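Local coordinates for protein putative NAD-dependent epimerase/dehydratase (Bacillus halodurans, PDB 3E8X) that is of unknown function but binds NADP and probably acts as an epimerase or dehydratase of the atypical short-chain dehydrogenase/reductase family, at residues D86-A91 and K124-V129; Q116-R121 and S161-T166; S185-E190 and T217-N222; V208-T213 and K229-L234. All coordinates share one frame; numbering follows the deposited sequence.

Contact 1: residues D86-A91 and K124-V129; sequences DAVVFA and KRFIMV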
loop_
_atom_site.group_PDB
_atom_site.type_symbol
_atom_site.label_atom_id
_atom_site.label_comp_id
_atom_site.label_asym_id
_atom_site.label_seq_id
_atom_site.Cartn_x
_atom_site.Cartn_y
_atom_site.Cartn_z
ATOM N N ASP A 86 -5.519 -22.671 12.920
ATOM C CA ASP A 86 -4.428 -23.374 12.229
ATOM C C ASP A 86 -4.082 -22.756 10.869
ATOM O O ASP A 86 -2.976 -22.942 10.379
ATOM C CB ASP A 86 -4.813 -24.847 11.970
ATOM C CG ASP A 86 -5.089 -25.615 13.240
ATOM O OD1 ASP A 86 -4.235 -25.553 14.136
ATOM O OD2 ASP A 86 -6.136 -26.284 13.352
ATOM N N ALA A 87 -5.052 -22.075 10.253
ATOM C CA ALA A 87 -4.929 -21.496 8.882
ATOM C C ALA A 87 -5.827 -20.273 8.785
ATOM O O ALA A 87 -6.875 -20.222 9.419
ATOM C CB ALA A 87 -5.281 -22.539 7.803
ATOM N N VAL A 88 -5.392 -19.279 8.020
ATOM C CA VAL A 88 -6.196 -18.084 7.763
ATOM C C VAL A 88 -6.459 -17.990 6.298
ATOM O O VAL A 88 -5.563 -18.185 5.522
ATOM C CB VAL A 88 -5.478 -16.771 8.211
ATOM C CG1 VAL A 88 -6.342 -15.529 7.877
ATOM C CG2 VAL A 88 -5.179 -16.793 9.721
ATOM N N VAL A 89 -7.703 -17.687 5.927
ATOM C CA VAL A 89 -8.012 -17.336 4.513
ATOM C C VAL A 89 -8.469 -15.862 4.527
ATOM O O VAL A 89 -9.445 -15.509 5.214
ATOM C CB VAL A 89 -9.085 -18.267 3.906
ATOM C CG1 VAL A 89 -9.539 -17.793 2.505
ATOM C CG2 VAL A 89 -8.502 -19.742 3.896
ATOM N N PHE A 90 -7.735 -15.004 3.808
ATOM C CA PHE A 90 -8.158 -13.611 3.685
ATOM C C PHE A 90 -9.071 -13.485 2.447
ATOM O O PHE A 90 -8.600 -13.481 1.279
ATOM C CB PHE A 90 -6.954 -12.656 3.602
ATOM C CG PHE A 90 -7.351 -11.195 3.699
ATOM C CD1 PHE A 90 -7.545 -10.591 4.934
ATOM C CD2 PHE A 90 -7.638 -10.459 2.563
ATOM C CE1 PHE A 90 -7.930 -9.255 5.020
ATOM C CE2 PHE A 90 -8.030 -9.132 2.654
ATOM C CZ PHE A 90 -8.190 -8.543 3.870
ATOM N N ALA A 91 -10.375 -13.410 2.712
ATOM C CA ALA A 91 -11.396 -13.298 1.687
ATOM C C ALA A 91 -12.211 -11.992 1.828
ATOM O O ALA A 91 -13.327 -11.911 1.322
ATOM C CB ALA A 91 -12.331 -14.559 1.713
ATOM N N LYS A 124 0.961 -20.620 10.675
ATOM C CA LYS A 124 1.850 -20.720 9.507
ATOM C C LYS A 124 1.108 -20.599 8.162
ATOM O O LYS A 124 1.609 -20.013 7.224
ATOM C CB LYS A 124 2.672 -22.040 9.550
ATOM C CG LYS A 124 3.645 -22.116 10.736
ATOM C CD LYS A 124 5.100 -21.614 10.414
ATOM C CE LYS A 124 5.267 -20.237 9.620
ATOM N NZ LYS A 124 6.265 -20.437 8.480
ATOM N N ARG A 125 -0.082 -21.151 8.103
ATOM C CA ARG A 125 -0.798 -21.316 6.832
ATOM C C ARG A 125 -1.709 -20.137 6.519
ATOM O O ARG A 125 -2.589 -19.792 7.291
ATOM C CB ARG A 125 -1.544 -22.655 6.842
ATOM C CG ARG A 125 -2.142 -23.053 5.500
ATOM C CD ARG A 125 -1.092 -23.201 4.404
ATOM N NE ARG A 125 -1.582 -23.846 3.170
ATOM C CZ ARG A 125 -1.263 -23.444 1.948
ATOM N NH1 ARG A 125 -0.466 -22.423 1.762
ATOM N NH2 ARG A 125 -1.746 -24.063 0.892
ATOM N N PHE A 126 -1.463 -19.511 5.367
ATOM C CA PHE A 126 -2.172 -18.324 4.958
ATOM C C PHE A 126 -2.544 -18.407 3.464
ATOM O O PHE A 126 -1.667 -18.543 2.587
ATOM C CB PHE A 126 -1.320 -17.090 5.249
ATOM C CG PHE A 126 -2.084 -15.788 5.248
ATOM C CD1 PHE A 126 -2.295 -15.098 6.439
ATOM C CD2 PHE A 126 -2.547 -15.225 4.061
ATOM C CE1 PHE A 126 -2.984 -13.905 6.441
ATOM C CE2 PHE A 126 -3.261 -14.025 4.063
ATOM C CZ PHE A 126 -3.474 -13.363 5.258
ATOM N N ILE A 127 -3.841 -18.323 3.180
ATOM C CA ILE A 127 -4.334 -18.256 1.798
ATOM C C ILE A 127 -4.919 -16.853 1.516
ATOM O O ILE A 127 -5.857 -16.395 2.177
ATOM C CB ILE A 127 -5.439 -19.342 1.529
ATOM C CG1 ILE A 127 -5.103 -20.680 2.271
ATOM C CG2 ILE A 127 -5.748 -19.473 -0.013
ATOM C CD1 ILE A 127 -3.823 -21.303 1.884
HETATM N N MSE A 128 -4.320 -16.168 0.546
HETATM C CA MSE A 128 -4.781 -14.906 0.064
HETATM C C MSE A 128 -5.690 -15.084 -1.160
HETATM O O MSE A 128 -5.345 -15.762 -2.129
HETATM C CB MSE A 128 -3.587 -14.059 -0.320
HETATM C CG MSE A 128 -3.933 -12.820 -1.087
HETATM SE SE MSE A 128 -4.789 -11.603 0.171
HETATM C CE MSE A 128 -3.317 -10.971 1.210
ATOM N N VAL A 129 -6.875 -14.482 -1.094
ATOM C CA VAL A 129 -7.755 -14.338 -2.259
ATOM C C VAL A 129 -7.469 -12.969 -2.842
ATOM O O VAL A 129 -7.852 -11.961 -2.310
ATOM C CB VAL A 129 -9.248 -14.504 -1.899
ATOM C CG1 VAL A 129 -10.123 -14.429 -3.134
ATOM C CG2 VAL A 129 -9.445 -15.822 -1.144
HETATM O O HOH W 1 -0.399 -23.285 10.798
#
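The ring of F126 carries the carbonyl oxygen of V88 above one face, offset toward the rim, while V88 CG1 and F90 CB approach the same ring obliquely. This is a parallel pair of central strands in a Rossmann-type sheet, the two ends of a beta-alpha-beta unit crossing over through helix 100-121. F126 CZ lies 3.9 Å from F90 CB, and helix 100-121 packs on this side of the sheet, where its T114 and I115 touch the ring; an alanine in place of F126 would probably leave V88, F90 and that helix with a gap between them. Beside F90 runs M128, a selenomethionine, bent at chi2 (71°) so that SE makes an oblique Met-aromatic contact, 5.0 Å from the F90 ring centroid. On the other face V89 CG2 meets I127 CG1, and V129 touches the bound NADP. I127 CD1 also sits over the guanidinium of R125, whose nitrogens bond to T166 and V208. I127 N donates to V88 O at 2.9 Å, and F90 N to I127 O at 2.8 Å.

Contact 2: residues Q116-R121 and S161-T166; sequences QEAEKR and SSLDYT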
loop_
_atom_site.group_PDB
_atom_site.type_symbol
_atom_site.label_atom_id
_atom_site.label_comp_id
_atom_site.label_asym_id
_atom_site.label_seq_id
_atom_site.Cartn_x
_atom_site.Cartn_y
_atom_site.Cartn_z
ATOM N N GLN A 116 0.350 -9.756 9.824
ATOM C CA GLN A 116 1.131 -9.470 11.014
ATOM C C GLN A 116 0.587 -10.232 12.214
ATOM O O GLN A 116 1.342 -10.757 13.040
ATOM C CB GLN A 116 1.134 -7.969 11.292
ATOM C CG GLN A 116 2.110 -7.183 10.416
ATOM C CD GLN A 116 1.945 -5.660 10.553
ATOM O OE1 GLN A 116 1.150 -5.155 11.370
ATOM N NE2 GLN A 116 2.697 -4.919 9.739
ATOM N N GLU A 117 -0.727 -10.304 12.315
ATOM C CA GLU A 117 -1.335 -11.053 13.417
ATOM C C GLU A 117 -1.042 -12.564 13.311
ATOM O O GLU A 117 -0.792 -13.176 14.314
ATOM C CB GLU A 117 -2.835 -10.806 13.472
ATOM C CG GLU A 117 -3.488 -11.435 14.691
ATOM C CD GLU A 117 -3.037 -10.793 15.995
ATOM O OE1 GLU A 117 -3.014 -11.535 17.024
ATOM O OE2 GLU A 117 -2.708 -9.568 15.971
ATOM N N ALA A 118 -1.077 -13.138 12.099
ATOM C CA ALA A 118 -0.703 -14.528 11.872
ATOM C C ALA A 118 0.766 -14.788 12.235
ATOM O O ALA A 118 1.038 -15.759 12.941
ATOM C CB ALA A 118 -1.020 -14.986 10.430
ATOM N N GLU A 119 1.700 -13.928 11.805
ATOM C CA GLU A 119 3.106 -14.050 12.229
ATOM C C GLU A 119 3.307 -14.002 13.745
ATOM O O GLU A 119 4.006 -14.857 14.319
ATOM C CB GLU A 119 3.968 -12.976 11.572
ATOM C CG GLU A 119 3.850 -13.054 10.072
ATOM C CD GLU A 119 5.010 -12.541 9.333
ATOM O OE1 GLU A 119 5.009 -11.321 9.069
ATOM O OE2 GLU A 119 5.881 -13.360 8.981
ATOM N N LYS A 120 2.716 -12.977 14.359
ATOM C CA LYS A 120 2.729 -12.761 15.791
ATOM C C LYS A 120 2.329 -14.046 16.527
ATOM O O LYS A 120 3.004 -14.506 17.431
ATOM C CB LYS A 120 1.764 -11.592 16.062
ATOM C CG LYS A 120 1.578 -11.124 17.473
ATOM C CD LYS A 120 0.614 -9.914 17.521
ATOM C CE LYS A 120 1.040 -8.767 16.564
ATOM N NZ LYS A 120 0.579 -7.399 17.013
ATOM N N ARG A 121 1.215 -14.624 16.105
ATOM C CA ARG A 121 0.683 -15.851 16.714
ATOM C C ARG A 121 1.337 -17.174 16.290
ATOM O O ARG A 121 1.140 -18.171 16.948
ATOM C CB ARG A 121 -0.826 -15.922 16.509
ATOM C CG ARG A 121 -1.550 -14.862 17.370
ATOM C CD ARG A 121 -3.016 -15.158 17.375
ATOM N NE ARG A 121 -3.828 -14.265 18.202
ATOM C CZ ARG A 121 -4.369 -14.623 19.370
ATOM N NH1 ARG A 121 -4.161 -15.836 19.893
ATOM N NH2 ARG A 121 -5.129 -13.757 20.019
ATOM N N SER A 161 6.581 -12.035 3.855
ATOM C CA SER A 161 6.371 -12.591 5.194
ATOM C C SER A 161 7.073 -13.936 5.372
ATOM O O SER A 161 7.603 -14.520 4.436
ATOM C CB SER A 161 4.861 -12.783 5.448
ATOM O OG SER A 161 4.359 -13.936 4.793
ATOM N N SER A 162 7.035 -14.449 6.594
ATOM C CA SER A 162 7.547 -15.781 6.881
ATOM C C SER A 162 6.487 -16.884 6.769
ATOM O O SER A 162 6.741 -18.015 7.171
ATOM C CB SER A 162 8.080 -15.803 8.305
ATOM O OG SER A 162 6.968 -15.820 9.190
ATOM N N LEU A 163 5.305 -16.568 6.242
ATOM C CA LEU A 163 4.176 -17.489 6.269
ATOM C C LEU A 163 4.216 -18.548 5.156
ATOM O O LEU A 163 4.821 -18.361 4.112
ATOM C CB LEU A 163 2.864 -16.700 6.216
ATOM C CG LEU A 163 2.581 -15.701 7.338
ATOM C CD1 LEU A 163 1.247 -14.945 7.023
ATOM C CD2 LEU A 163 2.538 -16.354 8.727
ATOM N N ASP A 164 3.554 -19.674 5.401
ATOM C CA ASP A 164 3.419 -20.724 4.403
ATOM C C ASP A 164 2.207 -20.357 3.556
ATOM O O ASP A 164 1.097 -20.823 3.802
ATOM C CB ASP A 164 3.204 -22.068 5.074
ATOM C CG ASP A 164 4.453 -22.639 5.689
ATOM O OD1 ASP A 164 5.581 -22.188 5.373
ATOM O OD2 ASP A 164 4.281 -23.570 6.502
ATOM N N TYR A 165 2.436 -19.520 2.564
ATOM C CA TYR A 165 1.343 -18.844 1.887
ATOM C C TYR A 165 0.978 -19.540 0.595
ATOM O O TYR A 165 1.776 -20.255 0.019
ATOM C CB TYR A 165 1.656 -17.348 1.623
ATOM C CG TYR A 165 2.759 -17.072 0.612
ATOM C CD1 TYR A 165 2.490 -17.046 -0.751
ATOM C CD2 TYR A 165 4.080 -16.818 1.021
ATOM C CE1 TYR A 165 3.494 -16.800 -1.691
ATOM C CE2 TYR A 165 5.104 -16.583 0.063
ATOM C CZ TYR A 165 4.788 -16.555 -1.274
ATOM O OH TYR A 165 5.770 -16.331 -2.217
ATOM N N THR A 166 -0.244 -19.283 0.142
ATOM C CA THR A 166 -0.640 -19.506 -1.267
ATOM C C THR A 166 -1.513 -18.311 -1.619
ATOM O O THR A 166 -2.409 -17.943 -0.843
ATOM C CB THR A 166 -1.464 -20.815 -1.459
ATOM O OG1 THR A 166 -0.723 -21.931 -0.965
ATOM C CG2 THR A 166 -1.780 -21.013 -2.953
#
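With its CG anti to the carbonyl carbon (chi1 -57°) and the chain extended beyond it, E119 stretches from the helix to the turn at S161 and S162, while S162 turns its hydroxyl back, chi1 75°, to meet the carboxylate. One oxygen, E119 OE2, takes both bonds. S162 OG donates to it over 2.7 Å on the anti lone pair, pointing away from the other oxygen, and S162 N donates over 2.9 Å from the syn side, well out of the carboxylate plane. Two donors from a single residue thus grip one oxygen and limit how far the carboxylate can swing. In this alpha/beta Rossmann-type fold the contact joins the last turns of helix 100-121 to the connection that leads from helix 145-160 into strand 164-174. That connection is itself shaped by an ST turn, in which S161 OG accepts from L163 N at 3.1 Å and also bonds to L158 O. Beside the polar pair the contact is apolar: L163 crosses the aliphatic part of E119, its CD2 3.8 Å from E119 CG, and its CD1 comes 4.1 Å from A118 CB. The leucine also packs on F126 of strand 125-129 and on L158 of helix 145-160.

Contact 3: residues S185-E190 and T217-N222; sequences SPHFSE and TFEVLN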
loop_
_atom_site.group_PDB
_atom_site.type_symbol
_atom_site.label_atom_id
_atom_site.label_comp_id
_atom_site.label_asym_id
_atom_site.label_seq_id
_atom_site.Cartn_x
_atom_site.Cartn_y
_atom_site.Cartn_z
ATOM N N SER A 185 -2.478 -20.696 -14.347
ATOM C CA SER A 185 -1.239 -20.199 -14.917
ATOM C C SER A 185 -0.542 -19.352 -13.861
ATOM O O SER A 185 -1.209 -18.766 -12.992
ATOM C CB SER A 185 -1.523 -19.329 -16.130
ATOM O OG SER A 185 -0.325 -18.807 -16.667
ATOM N N PRO A 186 0.801 -19.325 -13.869
ATOM C CA PRO A 186 1.464 -18.306 -13.054
ATOM C C PRO A 186 1.015 -16.908 -13.437
ATOM O O PRO A 186 0.980 -16.020 -12.607
ATOM C CB PRO A 186 2.951 -18.473 -13.375
ATOM C CG PRO A 186 3.059 -19.596 -14.311
ATOM C CD PRO A 186 1.746 -20.232 -14.528
ATOM N N HIS A 187 0.741 -16.735 -14.729
ATOM C CA HIS A 187 0.278 -15.512 -15.262
ATOM C C HIS A 187 -0.208 -15.681 -16.710
ATOM O O HIS A 187 0.590 -15.942 -17.608
ATOM C CB HIS A 187 1.400 -14.471 -15.189
ATOM C CG HIS A 187 1.027 -13.149 -15.780
ATOM N ND1 HIS A 187 -0.110 -12.475 -15.408
ATOM C CD2 HIS A 187 1.631 -12.388 -16.723
ATOM C CE1 HIS A 187 -0.185 -11.340 -16.085
ATOM N NE2 HIS A 187 0.862 -11.259 -16.884
ATOM N N PHE A 188 -1.499 -15.500 -16.947
ATOM C CA PHE A 188 -2.033 -15.602 -18.283
ATOM C C PHE A 188 -1.644 -14.363 -19.084
ATOM O O PHE A 188 -1.637 -13.236 -18.549
ATOM C CB PHE A 188 -3.546 -15.670 -18.234
ATOM C CG PHE A 188 -4.095 -16.932 -17.646
ATOM C CD1 PHE A 188 -4.093 -18.106 -18.379
ATOM C CD2 PHE A 188 -4.712 -16.920 -16.389
ATOM C CE1 PHE A 188 -4.632 -19.268 -17.854
ATOM C CE2 PHE A 188 -5.242 -18.083 -15.861
ATOM C CZ PHE A 188 -5.205 -19.245 -16.584
ATOM N N SER A 189 -1.310 -14.571 -20.354
ATOM C CA SER A 189 -0.971 -13.481 -21.266
ATOM C C SER A 189 -2.206 -12.761 -21.736
ATOM O O SER A 189 -2.105 -11.638 -22.187
ATOM C CB SER A 189 -0.207 -14.008 -22.477
ATOM O OG SER A 189 -0.916 -15.096 -23.014
ATOM N N GLU A 190 -3.361 -13.407 -21.644
ATOM C CA GLU A 190 -4.646 -12.713 -21.726
ATOM C C GLU A 190 -5.724 -13.402 -20.883
ATOM O O GLU A 190 -5.617 -14.588 -20.572
ATOM C CB GLU A 190 -5.096 -12.605 -23.170
ATOM C CG GLU A 190 -5.468 -13.937 -23.791
ATOM C CD GLU A 190 -5.810 -13.796 -25.257
ATOM O OE1 GLU A 190 -5.950 -12.639 -25.754
ATOM O OE2 GLU A 190 -5.951 -14.856 -25.911
ATOM N N THR A 217 1.950 -18.676 -6.173
ATOM C CA THR A 217 1.033 -17.640 -6.620
ATOM C C THR A 217 0.537 -18.063 -8.001
ATOM O O THR A 217 1.357 -18.315 -8.899
ATOM C CB THR A 217 1.712 -16.221 -6.702
ATOM O OG1 THR A 217 2.226 -15.868 -5.420
ATOM C CG2 THR A 217 0.742 -15.107 -7.279
ATOM N N PHE A 218 -0.780 -18.105 -8.190
ATOM C CA PHE A 218 -1.325 -18.474 -9.508
ATOM C C PHE A 218 -2.627 -17.776 -9.799
ATOM O O PHE A 218 -3.416 -17.462 -8.894
ATOM C CB PHE A 218 -1.462 -20.045 -9.658
ATOM C CG PHE A 218 -2.493 -20.649 -8.747
ATOM C CD1 PHE A 218 -3.790 -20.844 -9.184
ATOM C CD2 PHE A 218 -2.186 -20.918 -7.421
ATOM C CE1 PHE A 218 -4.766 -21.359 -8.316
ATOM C CE2 PHE A 218 -3.145 -21.409 -6.555
ATOM C CZ PHE A 218 -4.425 -21.644 -7.003
ATOM N N GLU A 219 -2.877 -17.618 -11.093
ATOM C CA GLU A 219 -4.164 -17.121 -11.608
ATOM C C GLU A 219 -5.087 -18.306 -11.975
ATOM O O GLU A 219 -4.614 -19.367 -12.357
ATOM C CB GLU A 219 -3.936 -16.174 -12.791
ATOM C CG GLU A 219 -3.087 -14.951 -12.399
ATOM C CD GLU A 219 -2.637 -14.087 -13.584
ATOM O OE1 GLU A 219 -3.151 -14.283 -14.723
ATOM O OE2 GLU A 219 -1.752 -13.223 -13.356
ATOM N N VAL A 220 -6.395 -18.124 -11.785
ATOM C CA VAL A 220 -7.365 -19.208 -11.985
ATOM C C VAL A 220 -8.625 -18.718 -12.694
ATOM O O VAL A 220 -9.217 -17.709 -12.287
ATOM C CB VAL A 220 -7.643 -20.011 -10.657
ATOM C CG1 VAL A 220 -8.254 -19.149 -9.529
ATOM C CG2 VAL A 220 -8.433 -21.312 -10.983
ATOM N N LEU A 221 -8.969 -19.408 -13.809
ATOM C CA LEU A 221 -10.181 -19.186 -14.589
ATOM C C LEU A 221 -11.005 -20.468 -14.625
ATOM O O LEU A 221 -10.507 -21.541 -14.274
ATOM C CB LEU A 221 -9.815 -18.747 -16.026
ATOM C CG LEU A 221 -8.911 -17.486 -16.148
ATOM C CD1 LEU A 221 -8.505 -17.191 -17.589
ATOM C CD2 LEU A 221 -9.561 -16.264 -15.480
ATOM N N ASN A 222 -12.282 -20.393 -15.026
ATOM C CA ASN A 222 -12.983 -21.645 -15.378
ATOM C C ASN A 222 -12.346 -22.148 -16.654
ATOM O O ASN A 222 -11.869 -21.378 -17.471
ATOM C CB ASN A 222 -14.520 -21.507 -15.545
ATOM C CG ASN A 222 -15.297 -21.581 -14.203
ATOM O OD1 ASN A 222 -16.008 -20.649 -13.885
ATOM N ND2 ASN A 222 -15.185 -22.700 -13.447
HETATM O O HOH W 2 -0.183 -13.941 -11.250
HETATM O O HOH W 3 2.893 -16.344 -10.364
HETATM O O HOH W 4 -3.180 -12.470 -16.470
#
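Both carboxylate oxygens of E219 are bonded by the loop: H187 ND1 donates to OE2 over 2.7 Å, nearly straight at 170°, and F188 N donates to OE1 over 3.0 Å. The setting is an antiparallel pairing at the edge of the Rossmann-type sheet, where strand 181-185 runs out beside strand 216-223 and its loop folds back over E219. The imidazole meets OE2 in its own ring plane, from the syn side, with ring and carboxylate planes 85° apart, whereas F188 N comes from above the carboxylate plane. Water adds to the grip, one molecule linking P186 O to E219 OE2 and another linking F188 O to E219 OE1.

Next to the carboxylate, the F188 ring is sandwiched. L221 CD1 makes a CH-pi contact over one face, 4.0 Å from the ring centroid, and S185 CB covers the opposite face. Further out, the backbone sets the register: E219 N donates to S185 O at 2.8 Å and S185 N to E219 O at 3.2 Å, a hydrogen-bonded pair. An ST turn then fixes the bend that presents H187, as H187 N donates to S185 OG at 3.0 Å.

Contact 4: residues V208-T213 and K229-L234; sequences VDQQHT and KVVEQL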
loop_
_atom_site.group_PDB
_atom_site.type_symbol
_atom_site.label_atom_id
_atom_site.label_comp_id
_atom_site.label_asym_id
_atom_site.label_seq_id
_atom_site.Cartn_x
_atom_site.Cartn_y
_atom_site.Cartn_z
ATOM N N VAL A 208 -5.924 -25.839 0.923
ATOM C CA VAL A 208 -5.594 -25.323 2.224
ATOM C C VAL A 208 -4.626 -26.237 3.017
ATOM O O VAL A 208 -3.716 -25.752 3.718
ATOM C CB VAL A 208 -6.868 -24.875 3.018
ATOM C CG1 VAL A 208 -7.656 -26.094 3.463
ATOM C CG2 VAL A 208 -6.466 -23.977 4.206
ATOM N N ASP A 209 -4.762 -27.543 2.870
ATOM C CA ASP A 209 -3.916 -28.458 3.584
ATOM C C ASP A 209 -2.880 -29.092 2.687
ATOM O O ASP A 209 -2.278 -30.061 3.096
ATOM C CB ASP A 209 -4.720 -29.567 4.273
ATOM C CG ASP A 209 -5.600 -30.352 3.311
ATOM O OD1 ASP A 209 -5.624 -30.082 2.087
ATOM O OD2 ASP A 209 -6.319 -31.198 3.821
ATOM N N GLN A 210 -2.665 -28.544 1.495
ATOM C CA GLN A 210 -1.666 -29.087 0.572
ATOM C C GLN A 210 -0.326 -28.358 0.673
ATOM O O GLN A 210 -0.172 -27.243 0.188
ATOM C CB GLN A 210 -2.220 -29.084 -0.851
ATOM C CG GLN A 210 -3.531 -29.853 -0.955
ATOM C CD GLN A 210 -3.399 -31.345 -0.658
ATOM O OE1 GLN A 210 -4.040 -31.897 0.259
ATOM N NE2 GLN A 210 -2.566 -31.997 -1.415
ATOM N N GLN A 211 0.637 -29.041 1.293
ATOM C CA GLN A 211 1.991 -28.524 1.558
ATOM C C GLN A 211 2.698 -28.135 0.242
ATOM O O GLN A 211 3.431 -27.173 0.192
ATOM C CB GLN A 211 2.788 -29.561 2.403
ATOM C CG GLN A 211 4.300 -29.313 2.602
ATOM C CD GLN A 211 5.005 -30.340 3.553
ATOM O OE1 GLN A 211 5.361 -31.469 3.164
ATOM N NE2 GLN A 211 5.214 -29.920 4.804
ATOM N N HIS A 212 2.462 -28.889 -0.827
ATOM C CA HIS A 212 3.116 -28.634 -2.085
ATOM C C HIS A 212 2.623 -27.340 -2.721
ATOM O O HIS A 212 3.172 -26.905 -3.724
ATOM C CB HIS A 212 2.991 -29.822 -3.048
ATOM C CG HIS A 212 1.651 -29.936 -3.745
ATOM N ND1 HIS A 212 0.600 -30.663 -3.229
ATOM C CD2 HIS A 212 1.228 -29.480 -4.950
ATOM C CE1 HIS A 212 -0.440 -30.568 -4.037
ATOM N NE2 HIS A 212 -0.080 -29.872 -5.103
ATOM N N THR A 213 1.589 -26.714 -2.150
ATOM C CA THR A 213 1.075 -25.460 -2.738
ATOM C C THR A 213 1.669 -24.246 -2.028
ATOM O O THR A 213 1.456 -23.097 -2.462
ATOM C CB THR A 213 -0.465 -25.384 -2.792
ATOM O OG1 THR A 213 -1.002 -25.281 -1.467
ATOM C CG2 THR A 213 -1.085 -26.606 -3.588
ATOM N N LYS A 229 -7.322 -32.270 -9.724
ATOM C CA LYS A 229 -6.179 -32.508 -10.592
ATOM C C LYS A 229 -5.308 -31.258 -10.812
ATOM O O LYS A 229 -4.074 -31.333 -10.843
ATOM C CB LYS A 229 -6.657 -33.119 -11.905
ATOM C CG LYS A 229 -5.574 -33.375 -12.887
ATOM C CD LYS A 229 -6.100 -34.111 -14.099
ATOM C CE LYS A 229 -5.053 -34.235 -15.134
ATOM N NZ LYS A 229 -5.652 -34.692 -16.393
ATOM N N VAL A 230 -5.939 -30.099 -10.955
ATOM C CA VAL A 230 -5.201 -28.845 -11.092
ATOM C C VAL A 230 -4.330 -28.624 -9.856
ATOM O O VAL A 230 -3.171 -28.231 -9.975
ATOM C CB VAL A 230 -6.178 -27.632 -11.361
ATOM C CG1 VAL A 230 -5.566 -26.386 -10.996
ATOM C CG2 VAL A 230 -6.627 -27.576 -12.874
ATOM N N VAL A 231 -4.893 -28.892 -8.665
ATOM C CA VAL A 231 -4.207 -28.645 -7.405
ATOM C C VAL A 231 -3.070 -29.628 -7.206
ATOM O O VAL A 231 -2.041 -29.242 -6.683
ATOM C CB VAL A 231 -5.183 -28.586 -6.158
ATOM C CG1 VAL A 231 -4.406 -28.602 -4.813
ATOM C CG2 VAL A 231 -6.102 -27.304 -6.222
ATOM N N GLU A 232 -3.256 -30.891 -7.629
ATOM C CA GLU A 232 -2.204 -31.913 -7.644
ATOM C C GLU A 232 -0.968 -31.499 -8.393
ATOM O O GLU A 232 0.124 -31.891 -8.030
ATOM C CB GLU A 232 -2.705 -33.197 -8.284
ATOM C CG GLU A 232 -3.650 -33.979 -7.377
ATOM C CD GLU A 232 -4.496 -35.045 -8.099
ATOM O OE1 GLU A 232 -4.313 -35.318 -9.325
ATOM O OE2 GLU A 232 -5.369 -35.605 -7.397
ATOM N N GLN A 233 -1.153 -30.693 -9.436
ATOM C CA GLN A 233 -0.071 -30.337 -10.350
ATOM C C GLN A 233 0.491 -28.965 -10.105
ATOM O O GLN A 233 1.420 -28.572 -10.757
ATOM C CB GLN A 233 -0.573 -30.490 -11.771
ATOM C CG GLN A 233 -0.944 -31.942 -12.046
ATOM C CD GLN A 233 -1.266 -32.226 -13.458
ATOM O OE1 GLN A 233 -0.790 -31.536 -14.372
ATOM N NE2 GLN A 233 -2.005 -33.293 -13.677
ATOM N N LEU A 234 -0.049 -28.255 -9.124
ATOM C CA LEU A 234 0.457 -26.925 -8.785
ATOM C C LEU A 234 1.825 -27.107 -8.163
ATOM O O LEU A 234 2.615 -26.242 -8.404
ATOM C CB LEU A 234 -0.463 -26.179 -7.825
ATOM C CG LEU A 234 -1.751 -25.471 -8.248
ATOM C CD1 LEU A 234 -2.343 -25.012 -6.926
ATOM C CD2 LEU A 234 -1.547 -24.308 -9.198
#
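H212 NE2 donates to V231 O over 2.6 Å, a short bond with an N-H...O angle of 157°. It ties the loop between helix 197-207 and strand 216-223 to the last turn of the C-terminal helix 227-232, on the outer flank of the Rossmann-type domain. The oxygen lies close to the imidazole plane, at the edge of the ring, while the nitrogen is tilted modestly from the carbonyl plane. V231 O also accepts a weak bond from L234 N, so this carbonyl near the helix end serves the backbone of L234 and the histidine together. A first torsion of 78° sets the imidazole between its own backbone N and carbonyl carbon, and T213 CG2 lies over one ring face, offset toward the rim. A phenylalanine in place of H212 would probably leave V231 O without its side-chain donor and the loop less firmly tied to the helix. Beneath the polar bond, T213 CG2 touches both L234 CD1 at 3.9 Å and V231 CG1 at 4.1 Å; L207 touches both V231 and L234. The threonine is held in turn by the short 3-10 segment: Q210 O accepts from T213 N at 3.0 Å and from T213 OG1 at 2.7 Å, the hydroxyl lying in the carbonyl plane.

Contact 1 is the core of the set, a buried ladder of backbone bonds between parallel strands with apolar side chains on both faces and the NADP beside one end. The other three are only partly buried. Contact 2 holds a glutamate by a serine, contact 3 combines a short backbone pairing with side-chain bonds to its glutamate, and contact 4 sets a histidine on a carbonyl. Helix 100-121 connects the two strands of contact 1 and supplies one side of contact 2; strands 125-129 and 164-174 are neighbours in the sheet, and F126 packs on L163. R125 links contact 1 to both T166 of contact 2 and V208 of contact 4. Contacts 3 and 4 meet where F218 packs on L234.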